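Local coordinates for lactococcal phage P2 ORF15 (Lactococcus phage p2, PDB 2WZP), which probably serves as the distal tail protein (Dit) of the phage baseplate, assembling with further copies of itself and with other baseplate proteins, at residues 31-36 against 120-125; 87-92 against 158-163; 129-134 against 164-169; 224-229 against 318-323. All blocks are in the same frame, centred on the assembly; numbering follows the deposited sequence.

Overall arrangement
Interactions 1 and 2 tie four strands into one antiparallel sheet, the seven-stranded sheet of the N-terminal region, and lie on the same side of the chain's centre, their centres about 12 Å apart. Interaction 1 is buried and has a long regular ladder; interaction 2 is partly buried and keeps a single bridge before its strands part. Interaction 3, also buried, joins that sheet to the strand opening the C-terminal sheet, through a bulge and a tyrosine-aspartate bond. The centre of interaction 4 lies about 2 Å from the centre of the chain, within the C-terminal sheet; it combines backbone pairing with lysine-rich, partly exposed chemistry. Interactions 3 and 4 are linked by the Glu168-Arg321 salt bridge.

Interaction 1 of 4, residues 31-36 against 120-125; sequences RQYKIH and VTLEYQ
A histidine-carboxylate bond runs diagonally across this antiparallel pair: His36 NE2 donates an N-H hydrogen bond to Glu123 OE1 (2.8 Å), although the backbone partner of Glu123 is Lys34. Glu123 reaches it with CG anti to the backbone N (chi1 179°) and an extended chain, presenting the anti lone pair of OE1 almost in the plane of the imidazole; ring and carboxylate are only 15° from coplanar. His36 ND1 is held by Asp44, so both ring nitrogens are engaged and the ring's rotation is fixed, an environment that would probably favour a protonated histidine. Lys34 lies alongside Glu123, its methylenes in contact, while its NZ is joined to the carboxylate through a water, which accepts from NZ and donates to Glu123 OE2 and Gln125 OE1.

On the face carrying Tyr33, Ile35, Leu122 and Tyr124 the contacts between the strands are apolar. The two tyrosines point the same way, their planes 28° apart but slid so that they barely overlap, with centroids separated by 5.2 Å. Ile35 CD1 touches Leu122 CD1 at 3.9 Å. Six backbone hydrogen bonds join the hydrogen-bonded pairs Gln32-Gln125, Lys34-Glu123 and His36-Thr121. Strand 32-36 is bordered on its other edge by 46-48, and strand 120-125 by 130-140, while in the second subunit Glu144 takes Arg31 and the Tyr33 hydroxyl, and Lys142 the Tyr124 hydroxyl.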
# COMPACT_ATOMS: atom_id res chain seq x y z
N ARG M 31 -19.90 -25.81 15.09
CA ARG M 31 -18.67 -26.31 15.65
C ARG M 31 -18.50 -25.80 17.10
O ARG M 31 -18.93 -24.69 17.41
CB ARG M 31 -17.57 -25.82 14.69
CG ARG M 31 -16.14 -25.93 15.10
CD ARG M 31 -15.74 -24.82 16.06
NE ARG M 31 -15.69 -23.47 15.50
CZ ARG M 31 -16.24 -22.39 16.06
NH1 ARG M 31 -17.00 -22.51 17.14
NH2 ARG M 31 -16.06 -21.20 15.52
N GLN M 32 -17.89 -26.61 17.99
CA GLN M 32 -17.66 -26.28 19.40
C GLN M 32 -16.21 -26.50 19.75
O GLN M 32 -15.65 -27.55 19.42
CB GLN M 32 -18.52 -27.17 20.34
CG GLN M 32 -20.03 -27.16 20.11
CD GLN M 32 -20.68 -25.91 20.63
OE1 GLN M 32 -20.89 -25.75 21.82
NE2 GLN M 32 -21.01 -24.99 19.74
N TYR M 33 -15.61 -25.54 20.47
CA TYR M 33 -14.23 -25.62 20.96
C TYR M 33 -14.26 -25.53 22.46
O TYR M 33 -15.03 -24.75 23.02
CB TYR M 33 -13.34 -24.49 20.42
CG TYR M 33 -12.95 -24.60 18.96
CD1 TYR M 33 -12.30 -25.73 18.48
CD2 TYR M 33 -13.09 -23.52 18.10
CE1 TYR M 33 -11.90 -25.82 17.15
CE2 TYR M 33 -12.66 -23.58 16.77
CZ TYR M 33 -12.09 -24.75 16.29
OH TYR M 33 -11.66 -24.81 14.99
N LYS M 34 -13.39 -26.28 23.14
CA LYS M 34 -13.28 -26.22 24.60
C LYS M 34 -11.83 -26.38 24.98
O LYS M 34 -11.11 -27.10 24.30
CB LYS M 34 -14.11 -27.33 25.28
CG LYS M 34 -15.60 -27.13 25.20
CD LYS M 34 -16.34 -28.31 25.73
CE LYS M 34 -17.84 -28.07 25.79
NZ LYS M 34 -18.42 -27.91 24.44
N ILE M 35 -11.39 -25.71 26.04
CA ILE M 35 -10.03 -25.86 26.56
C ILE M 35 -10.15 -26.65 27.86
O ILE M 35 -10.88 -26.24 28.75
CB ILE M 35 -9.32 -24.48 26.72
CG1 ILE M 35 -8.89 -23.90 25.34
CG2 ILE M 35 -8.13 -24.53 27.71
CD1 ILE M 35 -7.79 -24.68 24.51
N HIS M 36 -9.48 -27.82 27.94
CA HIS M 36 -9.46 -28.67 29.13
C HIS M 36 -8.11 -28.51 29.78
O HIS M 36 -7.09 -28.57 29.08
CB HIS M 36 -9.66 -30.15 28.77
CG HIS M 36 -10.98 -30.46 28.15
ND1 HIS M 36 -11.99 -31.05 28.87
CD2 HIS M 36 -11.39 -30.29 26.87
CE1 HIS M 36 -12.99 -31.20 28.01
NE2 HIS M 36 -12.67 -30.75 26.80
N VAL M 120 -2.33 -28.22 27.74
CA VAL M 120 -3.76 -28.03 27.79
C VAL M 120 -4.33 -28.78 26.55
O VAL M 120 -3.59 -29.08 25.59
CB VAL M 120 -3.97 -26.49 27.83
CG1 VAL M 120 -4.68 -25.91 26.61
CG2 VAL M 120 -4.62 -26.05 29.12
N THR M 121 -5.62 -29.16 26.60
CA THR M 121 -6.25 -29.92 25.51
C THR M 121 -7.41 -29.16 24.88
O THR M 121 -8.38 -28.81 25.56
CB THR M 121 -6.69 -31.32 26.00
OG1 THR M 121 -5.54 -32.05 26.40
CG2 THR M 121 -7.41 -32.11 24.95
N LEU M 122 -7.33 -28.97 23.56
CA LEU M 122 -8.41 -28.36 22.80
C LEU M 122 -9.35 -29.48 22.29
O LEU M 122 -8.89 -30.46 21.70
CB LEU M 122 -7.86 -27.53 21.63
CG LEU M 122 -8.87 -26.94 20.63
CD1 LEU M 122 -9.53 -25.68 21.20
CD2 LEU M 122 -8.19 -26.64 19.32
N GLU M 123 -10.63 -29.34 22.57
CA GLU M 123 -11.67 -30.23 22.08
C GLU M 123 -12.28 -29.55 20.84
O GLU M 123 -12.59 -28.38 20.87
CB GLU M 123 -12.72 -30.47 23.16
CG GLU M 123 -13.85 -31.37 22.72
CD GLU M 123 -14.90 -31.61 23.78
OE1 GLU M 123 -14.56 -31.63 24.99
OE2 GLU M 123 -16.08 -31.79 23.40
N TYR M 124 -12.36 -30.27 19.75
CA TYR M 124 -12.88 -29.78 18.47
C TYR M 124 -14.04 -30.71 18.10
O TYR M 124 -13.83 -31.89 17.80
CB TYR M 124 -11.76 -29.82 17.41
CG TYR M 124 -12.11 -29.43 15.99
CD1 TYR M 124 -13.11 -28.50 15.72
CD2 TYR M 124 -11.35 -29.90 14.92
CE1 TYR M 124 -13.38 -28.08 14.42
CE2 TYR M 124 -11.58 -29.45 13.62
CZ TYR M 124 -12.60 -28.55 13.37
OH TYR M 124 -12.81 -28.12 12.08
N GLN M 125 -15.26 -30.19 18.23
CA GLN M 125 -16.47 -30.96 17.99
C GLN M 125 -17.36 -30.39 16.90
O GLN M 125 -17.65 -29.19 16.89
CB GLN M 125 -17.28 -31.14 19.28
CG GLN M 125 -18.36 -32.19 19.10
CD GLN M 125 -19.31 -32.30 20.24
OE1 GLN M 125 -19.55 -31.35 21.00
NE2 GLN M 125 -19.88 -33.48 20.37
O HOH W 1 -17.85 -29.90 22.54

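Interaction 2 of 4, residues 87-92 against 158-163; sequences PQIEFK and FDIITK
Gln88 runs alongside Asp159 of the neighbouring strand. Its CB rests 3.4 Å from Phe158 O; CG comes next, 3.7 Å from Asp159 OD1; the chain then runs on extended (chi2 -178°), CD lying 3.8 Å from the same Asp159 OD1, and at its tip NE2 donates to Asp159 OD1 at 2.9 Å, with an almost straight N-H...O angle of 171°. The oxygen lies in the plane of the amide, but the nitrogen approaches from above the carboxylate plane, the two groups being turned 45° to each other.

Next along the chain, Ile89 and Phe158 form the one antiparallel bridge, a hydrogen-bonded pair closed by both backbone bonds. Ile160 crosses Ile89 at about a right angle, and its CD1 touches Ile89 CG1 at 3.6 Å; branched aliphatic chains suit this buried place. Phe91 CD2 meets the edge of the Phe158 ring, and Phe56 stacks on Phe91. Where the strands diverge, a water bridges Pro87 O to Lys163 NZ, which also bonds Gln86.

The polar pair sits at the more exposed end of the contact, whereas Ile89, Phe91, Phe158 and Ile160 are buried and apolar; the neutral amide probably stabilises the carboxylate of Asp159 by a hydrogen bond without cancelling its charge.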
# COMPACT_ATOMS: atom_id res chain seq x y z
N PRO M 87 1.07 -27.21 11.68
CA PRO M 87 1.35 -25.80 12.00
C PRO M 87 0.78 -25.38 13.35
O PRO M 87 -0.13 -26.04 13.85
CB PRO M 87 0.68 -25.04 10.85
CG PRO M 87 -0.40 -25.91 10.39
CD PRO M 87 0.06 -27.32 10.60
N GLN M 88 1.30 -24.27 13.91
CA GLN M 88 0.79 -23.70 15.15
C GLN M 88 -0.63 -23.20 14.92
O GLN M 88 -0.97 -22.82 13.79
CB GLN M 88 1.61 -22.48 15.57
CG GLN M 88 3.03 -22.76 15.97
CD GLN M 88 3.66 -21.48 16.39
OE1 GLN M 88 3.50 -20.42 15.75
NE2 GLN M 88 4.43 -21.54 17.46
N ILE M 89 -1.45 -23.17 15.98
CA ILE M 89 -2.79 -22.63 15.87
C ILE M 89 -2.85 -21.31 16.59
O ILE M 89 -2.61 -21.22 17.79
CB ILE M 89 -3.95 -23.57 16.31
CG1 ILE M 89 -3.75 -25.01 15.80
CG2 ILE M 89 -5.30 -22.99 15.82
CD1 ILE M 89 -4.78 -26.09 16.37
N GLU M 90 -3.18 -20.28 15.83
CA GLU M 90 -3.39 -18.96 16.38
C GLU M 90 -4.88 -18.69 16.32
O GLU M 90 -5.52 -18.99 15.32
CB GLU M 90 -2.59 -17.92 15.62
CG GLU M 90 -2.66 -16.55 16.25
CD GLU M 90 -2.02 -15.49 15.41
OE1 GLU M 90 -2.73 -14.53 15.03
OE2 GLU M 90 -0.81 -15.61 15.11
N PHE M 91 -5.44 -18.21 17.42
CA PHE M 91 -6.84 -17.85 17.53
C PHE M 91 -6.93 -16.38 17.97
O PHE M 91 -5.99 -15.84 18.55
CB PHE M 91 -7.51 -18.68 18.64
CG PHE M 91 -7.71 -20.15 18.40
CD1 PHE M 91 -8.83 -20.61 17.71
CD2 PHE M 91 -6.87 -21.09 18.99
CE1 PHE M 91 -9.06 -21.97 17.55
CE2 PHE M 91 -7.10 -22.45 18.85
CZ PHE M 91 -8.19 -22.89 18.12
N LYS M 92 -8.07 -15.76 17.68
CA LYS M 92 -8.46 -14.45 18.14
C LYS M 92 -9.10 -14.79 19.51
O LYS M 92 -9.95 -15.68 19.58
CB LYS M 92 -9.52 -13.84 17.20
CG LYS M 92 -8.97 -13.10 16.01
CD LYS M 92 -10.07 -12.31 15.33
CE LYS M 92 -9.57 -11.39 14.24
NZ LYS M 92 -9.07 -12.13 13.04
N PHE M 158 -0.63 -21.42 19.93
CA PHE M 158 -0.28 -22.68 20.53
C PHE M 158 0.63 -23.48 19.67
O PHE M 158 0.39 -23.65 18.47
CB PHE M 158 -1.53 -23.53 20.77
CG PHE M 158 -2.46 -22.99 21.81
CD1 PHE M 158 -2.26 -23.25 23.16
CD2 PHE M 158 -3.59 -22.26 21.44
CE1 PHE M 158 -3.14 -22.76 24.13
CE2 PHE M 158 -4.49 -21.80 22.41
CZ PHE M 158 -4.25 -22.04 23.75
N ASP M 159 1.61 -24.09 20.33
CA ASP M 159 2.48 -25.09 19.73
C ASP M 159 1.70 -26.40 19.83
O ASP M 159 1.04 -26.65 20.82
CB ASP M 159 3.79 -25.22 20.51
CG ASP M 159 4.87 -24.25 20.10
OD1 ASP M 159 5.04 -24.03 18.86
OD2 ASP M 159 5.68 -23.85 20.99
N ILE M 160 1.78 -27.22 18.79
CA ILE M 160 1.14 -28.53 18.69
C ILE M 160 2.00 -29.59 19.37
O ILE M 160 3.22 -29.61 19.17
CB ILE M 160 0.97 -28.89 17.18
CG1 ILE M 160 0.21 -27.81 16.36
CG2 ILE M 160 0.40 -30.31 16.98
CD1 ILE M 160 -1.26 -27.54 16.64
N ILE M 161 1.36 -30.52 20.10
CA ILE M 161 2.02 -31.66 20.71
C ILE M 161 1.45 -32.86 20.04
O ILE M 161 2.20 -33.64 19.44
CB ILE M 161 1.91 -31.71 22.25
CG1 ILE M 161 2.62 -30.48 22.85
CG2 ILE M 161 2.48 -33.03 22.84
CD1 ILE M 161 1.98 -29.97 24.04
N THR M 162 0.12 -33.00 20.10
CA THR M 162 -0.61 -34.15 19.55
C THR M 162 -1.83 -33.63 18.85
O THR M 162 -2.76 -33.24 19.51
CB THR M 162 -0.89 -35.13 20.69
OG1 THR M 162 0.35 -35.64 21.15
CG2 THR M 162 -1.69 -36.27 20.25
N LYS M 163 -1.79 -33.54 17.53
CA LYS M 163 -2.93 -32.98 16.83
C LYS M 163 -3.82 -33.99 16.17
O LYS M 163 -3.45 -34.66 15.23
CB LYS M 163 -2.53 -31.90 15.85
CG LYS M 163 -3.69 -31.13 15.35
CD LYS M 163 -3.25 -30.21 14.30
CE LYS M 163 -4.30 -29.95 13.31
NZ LYS M 163 -3.68 -29.51 12.08
O HOH W 2 -2.79 -26.55 13.01

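Interaction 3 of 4, residues 129-134 against 164-169; sequences FQVYAD and WYTYEN
Tyr165 OH donates to Asp134 OD1 at 2.6 Å, reaching the carboxylate on its syn side and 26° out of its plane. The same OD1 also takes the hydroxyl of Thr121, and OD2 forms a salt bridge with Lys320, so this buried acid is answered at both oxygens; the lysine would probably help keep it ionised. With CG lodged between its backbone N and carbonyl carbon (chi1 75°), Tyr165 lays its ring against Tyr132: CB of Tyr132 sits over one face, 3.7 Å from the centroid, in a CH-pi contact. A tyrosine suits the place because its face takes a hydrocarbon while its tip remains a donor.

Two backbone donors, Tyr165 N at 2.9 Å and, weakly, Trp164 N, converge on Tyr132 O, while Tyr132 N donates to Tyr165 O at 2.9 Å. Val131 CG2 lies 3.6 Å from Trp164 CE3, while Ala133 CB is equally close to Trp164 CZ3; a valine and an alanine leave room for the broad indole. Gln130 turns its amide to Glu123.

The short segments 130-134 and 165-169 lie at 110° to each other. Trp164 and Tyr165 both face Tyr132, which makes this a G1 beta bulge, with Trp164 in the positive-phi position; there the chain turns a corner, leaving the N-terminal sheet for the C-terminal one.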
# COMPACT_ATOMS: atom_id res chain seq x y z
N PHE M 129 -17.45 -35.33 14.05
CA PHE M 129 -16.37 -35.75 14.94
C PHE M 129 -16.37 -35.04 16.27
O PHE M 129 -17.01 -34.00 16.41
CB PHE M 129 -15.00 -35.61 14.27
CG PHE M 129 -14.68 -34.26 13.66
CD1 PHE M 129 -14.44 -33.16 14.47
CD2 PHE M 129 -14.56 -34.12 12.28
CE1 PHE M 129 -14.11 -31.92 13.90
CE2 PHE M 129 -14.23 -32.89 11.72
CZ PHE M 129 -14.02 -31.80 12.54
N GLN M 130 -15.60 -35.60 17.23
CA GLN M 130 -15.29 -35.04 18.55
C GLN M 130 -13.84 -35.45 18.84
O GLN M 130 -13.58 -36.54 19.33
CB GLN M 130 -16.24 -35.54 19.61
CG GLN M 130 -16.09 -34.81 20.93
CD GLN M 130 -17.06 -35.31 21.96
OE1 GLN M 130 -17.63 -36.41 21.85
NE2 GLN M 130 -17.27 -34.50 22.97
N VAL M 131 -12.90 -34.60 18.43
CA VAL M 131 -11.46 -34.84 18.52
C VAL M 131 -10.71 -33.87 19.44
O VAL M 131 -11.28 -32.87 19.90
CB VAL M 131 -10.79 -34.97 17.13
CG1 VAL M 131 -11.48 -36.06 16.28
CG2 VAL M 131 -10.79 -33.63 16.41
N TYR M 132 -9.44 -34.20 19.77
CA TYR M 132 -8.65 -33.44 20.71
C TYR M 132 -7.27 -33.13 20.18
O TYR M 132 -6.74 -33.85 19.33
CB TYR M 132 -8.55 -34.20 22.03
CG TYR M 132 -9.90 -34.55 22.61
CD1 TYR M 132 -10.55 -33.68 23.48
CD2 TYR M 132 -10.53 -35.76 22.30
CE1 TYR M 132 -11.80 -33.99 24.01
CE2 TYR M 132 -11.80 -36.06 22.79
CZ TYR M 132 -12.43 -35.17 23.66
OH TYR M 132 -13.66 -35.45 24.21
N ALA M 133 -6.66 -32.06 20.71
CA ALA M 133 -5.30 -31.66 20.39
C ALA M 133 -4.64 -31.23 21.67
O ALA M 133 -5.16 -30.34 22.34
CB ALA M 133 -5.28 -30.52 19.37
N ASP M 134 -3.51 -31.85 22.04
CA ASP M 134 -2.70 -31.43 23.20
C ASP M 134 -1.84 -30.30 22.69
O ASP M 134 -1.10 -30.47 21.70
CB ASP M 134 -1.83 -32.56 23.76
CG ASP M 134 -2.61 -33.70 24.34
OD1 ASP M 134 -3.82 -33.49 24.67
OD2 ASP M 134 -2.01 -34.78 24.53
N TRP M 164 -5.02 -34.01 16.73
CA TRP M 164 -6.16 -34.84 16.42
C TRP M 164 -6.02 -36.27 16.95
O TRP M 164 -5.28 -37.07 16.45
CB TRP M 164 -6.56 -34.75 14.97
CG TRP M 164 -6.87 -33.36 14.49
CD1 TRP M 164 -6.77 -32.93 13.23
CD2 TRP M 164 -7.31 -32.25 15.26
NE1 TRP M 164 -7.12 -31.63 13.15
CE2 TRP M 164 -7.45 -31.18 14.39
CE3 TRP M 164 -7.58 -32.05 16.61
CZ2 TRP M 164 -7.86 -29.94 14.81
CZ3 TRP M 164 -7.99 -30.82 17.01
CH2 TRP M 164 -8.12 -29.78 16.12
N TYR M 165 -6.67 -36.49 18.08
CA TYR M 165 -6.72 -37.78 18.71
C TYR M 165 -8.07 -37.96 19.38
O TYR M 165 -8.83 -37.01 19.54
CB TYR M 165 -5.55 -37.98 19.70
CG TYR M 165 -5.64 -37.24 21.02
CD1 TYR M 165 -6.31 -37.79 22.11
CD2 TYR M 165 -5.02 -36.01 21.20
CE1 TYR M 165 -6.37 -37.13 23.33
CE2 TYR M 165 -5.07 -35.34 22.41
CZ TYR M 165 -5.74 -35.91 23.48
OH TYR M 165 -5.80 -35.22 24.67
N THR M 166 -8.35 -39.20 19.73
CA THR M 166 -9.48 -39.70 20.49
C THR M 166 -8.91 -40.81 21.32
O THR M 166 -7.83 -41.34 21.00
CB THR M 166 -10.65 -40.22 19.61
OG1 THR M 166 -10.21 -41.28 18.78
CG2 THR M 166 -11.31 -39.14 18.79
N TYR M 167 -9.64 -41.18 22.38
CA TYR M 167 -9.21 -42.28 23.21
C TYR M 167 -10.07 -43.45 22.93
O TYR M 167 -11.28 -43.32 22.69
CB TYR M 167 -9.25 -41.92 24.70
CG TYR M 167 -8.07 -41.11 25.20
CD1 TYR M 167 -6.78 -41.64 25.17
CD2 TYR M 167 -8.25 -39.86 25.78
CE1 TYR M 167 -5.69 -40.90 25.62
CE2 TYR M 167 -7.17 -39.13 26.29
CZ TYR M 167 -5.89 -39.66 26.19
OH TYR M 167 -4.81 -38.98 26.70
N GLU M 168 -9.45 -44.62 22.94
CA GLU M 168 -10.14 -45.88 22.76
C GLU M 168 -9.74 -46.76 23.91
O GLU M 168 -8.55 -47.01 24.12
CB GLU M 168 -9.80 -46.52 21.41
CG GLU M 168 -10.57 -47.79 21.11
CD GLU M 168 -10.11 -48.59 19.91
OE1 GLU M 168 -10.83 -49.56 19.55
OE2 GLU M 168 -9.05 -48.28 19.33
N ASN M 169 -10.72 -47.26 24.63
CA ASN M 169 -10.51 -48.18 25.76
C ASN M 169 -10.77 -49.60 25.31
O ASN M 169 -11.81 -49.87 24.72
CB ASN M 169 -11.36 -47.76 26.94
CG ASN M 169 -10.80 -46.52 27.60
OD1 ASN M 169 -10.11 -46.61 28.61
ND2 ASN M 169 -10.99 -45.34 27.00

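Interaction 4 of 4, residues 224-229 against 318-323; sequences IFSFMG and KIKRKA
This is an antiparallel strand pairing inside the C-terminal sheet, near the centre of the chain, and it ends in an aromatic-lysine contact where segment 224-229 turns a corner at Phe225. The Lys322 and Phe225 side chains cross at about a right angle, the lysine methylenes lying over one ring face, with CG of Lys322 3.8 Å from the Phe225 ring centroid in a CH-pi contact. CG of Lys322 is anti to the backbone N (chi1 176°), which carries the methylenes across the ring, and its NZ goes on to salt bridges with Glu223 and Asp324. Lysine fits because it packs as a hydrocarbon and keeps its charge for acids beyond the ring.

Phe225 N donates to Lys320 O at 2.7 Å. Further on, Met228 and Lys318 form a hydrogen-bonded pair, closed by Lys318 N to Met228 O at 2.8 Å and the reciprocal bond. On the face with Phe227 and Ile319 the contacts are apolar: Phe227 CB lies 3.9 Å from Ile319 CG1, and Ile319 CG2 further meets Ile224 CG2 at 3.6 Å. On the other face a water links Ser226 OG with Lys320 NZ, whose salt bridge is to Asp134.

Strand 312-322 is flanked on its far side by 165-173, where Glu168 pairs with Arg321, and strand 224-233 by 265-269; Ile76 of the third subunit packs on Phe225 and Lys322.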
# COMPACT_ATOMS: atom_id res chain seq x y z
N ILE M 224 -1.92 -44.81 15.51
CA ILE M 224 -2.04 -44.39 16.90
C ILE M 224 -0.89 -43.41 17.20
O ILE M 224 0.08 -43.35 16.44
CB ILE M 224 -2.05 -45.62 17.90
CG1 ILE M 224 -0.66 -46.28 18.04
CG2 ILE M 224 -3.15 -46.64 17.57
CD1 ILE M 224 -0.43 -46.95 19.33
N PHE M 225 -1.00 -42.64 18.29
CA PHE M 225 0.05 -41.75 18.75
C PHE M 225 0.89 -42.52 19.72
O PHE M 225 2.12 -42.49 19.66
CB PHE M 225 -0.54 -40.51 19.44
CG PHE M 225 -0.87 -39.39 18.49
CD1 PHE M 225 0.14 -38.62 17.92
CD2 PHE M 225 -2.19 -39.07 18.20
CE1 PHE M 225 -0.15 -37.60 17.02
CE2 PHE M 225 -2.48 -38.03 17.32
CZ PHE M 225 -1.46 -37.32 16.72
N SER M 226 0.20 -43.22 20.62
CA SER M 226 0.77 -43.99 21.72
C SER M 226 -0.37 -44.72 22.43
O SER M 226 -1.55 -44.57 22.10
CB SER M 226 1.43 -43.04 22.72
OG SER M 226 0.54 -42.04 23.21
N PHE M 227 -0.00 -45.49 23.42
CA PHE M 227 -0.98 -46.18 24.23
C PHE M 227 -0.49 -46.21 25.65
O PHE M 227 0.70 -45.99 25.93
CB PHE M 227 -1.30 -47.61 23.68
CG PHE M 227 -0.09 -48.51 23.59
CD1 PHE M 227 0.70 -48.53 22.44
CD2 PHE M 227 0.30 -49.27 24.68
CE1 PHE M 227 1.84 -49.32 22.38
CE2 PHE M 227 1.44 -50.06 24.62
CZ PHE M 227 2.19 -50.10 23.46
N MET M 228 -1.41 -46.54 26.52
CA MET M 228 -1.19 -46.70 27.94
C MET M 228 -1.96 -47.97 28.37
O MET M 228 -3.05 -48.26 27.86
CB MET M 228 -1.70 -45.46 28.62
CG MET M 228 -1.43 -45.44 30.05
SD MET M 228 -2.99 -45.67 30.87
CE MET M 228 -2.45 -45.49 32.51
N GLY M 229 -1.36 -48.74 29.26
CA GLY M 229 -1.99 -49.98 29.70
C GLY M 229 -1.62 -50.44 31.09
O GLY M 229 -0.57 -50.05 31.62
N LYS M 318 -5.69 -47.91 27.09
CA LYS M 318 -6.24 -46.60 26.74
C LYS M 318 -5.35 -46.13 25.60
O LYS M 318 -4.19 -45.78 25.82
CB LYS M 318 -6.22 -45.62 27.92
CG LYS M 318 -7.04 -44.37 27.67
CD LYS M 318 -6.88 -43.38 28.79
CE LYS M 318 -7.80 -42.22 28.59
NZ LYS M 318 -7.70 -41.21 29.66
N ILE M 319 -5.85 -46.29 24.38
CA ILE M 319 -5.12 -45.99 23.15
C ILE M 319 -5.42 -44.61 22.68
O ILE M 319 -6.57 -44.19 22.69
CB ILE M 319 -5.43 -47.05 22.10
CG1 ILE M 319 -4.98 -48.45 22.60
CG2 ILE M 319 -4.81 -46.71 20.76
CD1 ILE M 319 -5.96 -49.43 22.54
N LYS M 320 -4.35 -43.88 22.29
CA LYS M 320 -4.45 -42.53 21.78
C LYS M 320 -4.45 -42.67 20.27
O LYS M 320 -3.38 -42.78 19.65
CB LYS M 320 -3.32 -41.64 22.31
CG LYS M 320 -3.71 -40.19 22.31
CD LYS M 320 -2.50 -39.27 22.47
CE LYS M 320 -2.47 -38.48 23.75
NZ LYS M 320 -1.22 -37.69 23.82
N ARG M 321 -5.66 -42.74 19.68
CA ARG M 321 -5.86 -42.88 18.22
C ARG M 321 -5.42 -41.62 17.49
O ARG M 321 -5.46 -40.56 18.08
CB ARG M 321 -7.32 -43.23 17.92
CG ARG M 321 -7.75 -44.54 18.57
CD ARG M 321 -9.10 -45.03 18.13
NE ARG M 321 -9.25 -45.23 16.70
CZ ARG M 321 -9.72 -46.34 16.15
NH1 ARG M 321 -9.86 -46.42 14.83
NH2 ARG M 321 -10.09 -47.37 16.91
N LYS M 322 -4.95 -41.73 16.24
CA LYS M 322 -4.35 -40.63 15.49
C LYS M 322 -5.07 -40.32 14.18
O LYS M 322 -5.47 -41.23 13.47
CB LYS M 322 -2.86 -40.99 15.22
CG LYS M 322 -2.02 -40.04 14.35
CD LYS M 322 -0.58 -40.48 14.35
CE LYS M 322 0.39 -39.46 13.86
NZ LYS M 322 0.69 -39.64 12.43
N ALA M 323 -5.17 -39.02 13.85
CA ALA M 323 -5.71 -38.49 12.60
C ALA M 323 -4.96 -37.20 12.34
O ALA M 323 -5.11 -36.27 13.12
CB ALA M 323 -7.20 -38.22 12.75
O HOH W 3 1.24 -39.19 22.56